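Local coordinates for SusD homolog (Bacteroides thetaiotaomicron, PDB 4MRU), which probably binds mucin O-glycans at the cell surface as a SusD-like lipoprotein, and also binds a magnesium ion, at residues D85-T90 / T116-V121. Numbering follows the deposited sequence. Where two conformers were deposited one is given.
Sequences DVISET and TIMQRV
Helices 81-100 and 104-125 form an antiparallel helical hairpin in the TPR-like part of this SusD-type fold; the axes of 85-90 and 116-121 lie 10.9 Å apart at 160°. No hydrogen bond crosses the interface, so the fit of apolar branches carries it. Val86 turns CG1 anti to its backbone N (chi1 179°) and slides it past Ile117, whose CG2 lies 3.5 Å from that methyl, a tight fit. The same CG1 meets Val121 CG2 tip to tip at 3.7 Å. Beta-branched Val86, Ile117 and Val121 hold methyls close to the backbone with few rotamers to fix. Met118, present as selenomethionine, has the long, unbranched chain to span the wider gap: bent at chi2 (-60°), it brings CE within 3.4 Å of Thr90 CB and crosses the Ile87 side chain at about a right angle. Thr90 can face this apolar surface because OG1 donates to Val86 O (2.8 Å) from above the carbonyl plane; Thr90 N also donates to that oxygen. An alanine here would lose OG1, its bond and CG2, and would probably loosen the packing against Met118 and Ile117. Leu31 of helix 24-32 touches Thr90 and Ile117, while helix 40-54 covers Val86.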
loop_
_atom_site.group_PDB
_atom_site.type_symbol
_atom_site.label_atom_id
_atom_site.label_comp_id
_atom_site.label_asym_id
_atom_site.label_seq_id
_atom_site.Cartn_x
_atom_site.Cartn_y
_atom_site.Cartn_z
ATOM N N ASP A 85 4.847 -15.418 7.863
ATOM C CA ASP A 85 3.896 -15.101 8.954
ATOM C C ASP A 85 2.489 -14.728 8.467
ATOM O O ASP A 85 1.490 -15.185 9.039
ATOM C CB ASP A 85 4.460 -13.994 9.855
ATOM C CG ASP A 85 5.721 -14.436 10.590
ATOM O OD1 ASP A 85 6.044 -15.634 10.573
ATOM O OD2 ASP A 85 6.426 -13.575 11.144
ATOM N N VAL A 86 2.397 -13.918 7.423
ATOM C CA VAL A 86 1.089 -13.588 6.871
ATOM C C VAL A 86 0.338 -14.848 6.444
ATOM O O VAL A 86 -0.793 -15.032 6.816
ATOM C CB VAL A 86 1.171 -12.608 5.689
ATOM C CG1 VAL A 86 -0.204 -12.325 5.154
ATOM C CG2 VAL A 86 1.757 -11.286 6.152
ATOM N N ILE A 87 0.995 -15.712 5.674
ATOM C CA ILE A 87 0.361 -16.907 5.179
ATOM C C ILE A 87 0.054 -17.882 6.316
ATOM O O ILE A 87 -1.065 -18.367 6.385
ATOM C CB ILE A 87 1.230 -17.567 4.080
ATOM C CG1 ILE A 87 1.187 -16.694 2.825
ATOM C CG2 ILE A 87 0.739 -18.973 3.790
ATOM C CD1 ILE A 87 2.191 -17.047 1.742
ATOM N N SER A 88 0.994 -18.137 7.231
ATOM C CA SER A 88 0.768 -19.147 8.258
ATOM C C SER A 88 -0.273 -18.687 9.274
ATOM O O SER A 88 -0.894 -19.513 9.950
ATOM C CB SER A 88 2.069 -19.488 8.963
ATOM O OG SER A 88 2.511 -18.389 9.711
ATOM N N GLU A 89 -0.456 -17.381 9.404
ATOM C CA GLU A 89 -1.489 -16.881 10.327
ATOM C C GLU A 89 -2.859 -16.773 9.674
ATOM O O GLU A 89 -3.876 -16.853 10.362
ATOM C CB GLU A 89 -1.081 -15.554 10.888
ATOM C CG GLU A 89 0.092 -15.680 11.845
ATOM C CD GLU A 89 0.563 -14.357 12.426
ATOM O OE1 GLU A 89 -0.255 -13.426 12.528
ATOM O OE2 GLU A 89 1.764 -14.264 12.799
ATOM N N THR A 90 -2.887 -16.559 8.363
ATOM C CA THR A 90 -4.151 -16.384 7.663
ATOM C C THR A 90 -4.917 -17.703 7.589
ATOM O O THR A 90 -6.117 -17.754 7.912
ATOM C CB THR A 90 -3.970 -15.793 6.245
ATOM O OG1 THR A 90 -3.458 -14.457 6.350
ATOM C CG2 THR A 90 -5.280 -15.735 5.527
ATOM N N THR A 116 -8.257 -9.689 0.380
ATOM C CA THR A 116 -7.688 -8.416 0.790
ATOM C C THR A 116 -6.262 -8.592 1.374
ATOM O O THR A 116 -5.371 -7.826 1.077
ATOM C CB THR A 116 -8.632 -7.728 1.807
ATOM O OG1 THR A 116 -9.933 -7.589 1.227
ATOM C CG2 THR A 116 -8.098 -6.369 2.238
ATOM N N ILE A 117 -6.068 -9.595 2.224
ATOM C CA ILE A 117 -4.767 -9.884 2.814
ATOM C C ILE A 117 -3.755 -10.240 1.731
ATOM O O ILE A 117 -2.640 -9.723 1.679
ATOM C CB ILE A 117 -4.863 -11.085 3.781
ATOM C CG1 ILE A 117 -5.663 -10.701 4.999
ATOM C CG2 ILE A 117 -3.473 -11.543 4.210
ATOM C CD1 ILE A 117 -6.207 -11.879 5.799
HETATM N N MSE A 118 -4.172 -11.148 0.856
HETATM C CA MSE A 118 -3.232 -11.752 -0.061
HETATM C C MSE A 118 -2.984 -10.937 -1.324
HETATM O O MSE A 118 -1.979 -11.169 -2.015
HETATM C CB MSE A 118 -3.752 -13.122 -0.463
HETATM C CG MSE A 118 -3.785 -14.100 0.712
HETATM SE SE MSE A 118 -1.967 -14.365 1.473
HETATM C CE MSE A 118 -2.454 -15.181 3.210
ATOM N N GLN A 119 -3.867 -10.003 -1.662
ATOM C CA GLN A 119 -3.569 -9.068 -2.761
ATOM C C GLN A 119 -2.228 -8.361 -2.494
ATOM O O GLN A 119 -1.385 -8.186 -3.396
ATOM C CB GLN A 119 -4.712 -8.058 -2.968
ATOM C CG GLN A 119 -4.439 -6.914 -3.961
ATOM C CD GLN A 119 -4.090 -5.639 -3.225
ATOM O OE1 GLN A 119 -4.959 -4.993 -2.647
ATOM N NE2 GLN A 119 -2.814 -5.286 -3.204
ATOM N N ARG A 120 -1.998 -8.000 -1.247
ATOM C CA ARG A 120 -0.782 -7.313 -0.855
ATOM C C ARG A 120 0.413 -8.263 -1.005
ATOM O O ARG A 120 1.476 -7.884 -1.504
ATOM C CB ARG A 120 -0.869 -6.806 0.569
ATOM C CG ARG A 120 -1.755 -5.581 0.771
ATOM C CD ARG A 120 -2.358 -5.528 2.145
ATOM N NE ARG A 120 -1.357 -5.735 3.209
ATOM C CZ ARG A 120 -0.578 -4.771 3.694
ATOM N NH1 ARG A 120 -0.621 -3.535 3.189
ATOM N NH2 ARG A 120 0.287 -5.058 4.624
ATOM N N VAL A 121 0.245 -9.497 -0.567
ATOM C CA VAL A 121 1.349 -10.445 -0.590
ATOM C C VAL A 121 1.786 -10.791 -2.012
ATOM O O VAL A 121 2.967 -10.809 -2.303
ATOM C CB VAL A 121 0.986 -11.732 0.189
ATOM C CG1 VAL A 121 2.120 -12.729 0.179
ATOM C CG2 VAL A 121 0.621 -11.360 1.637
#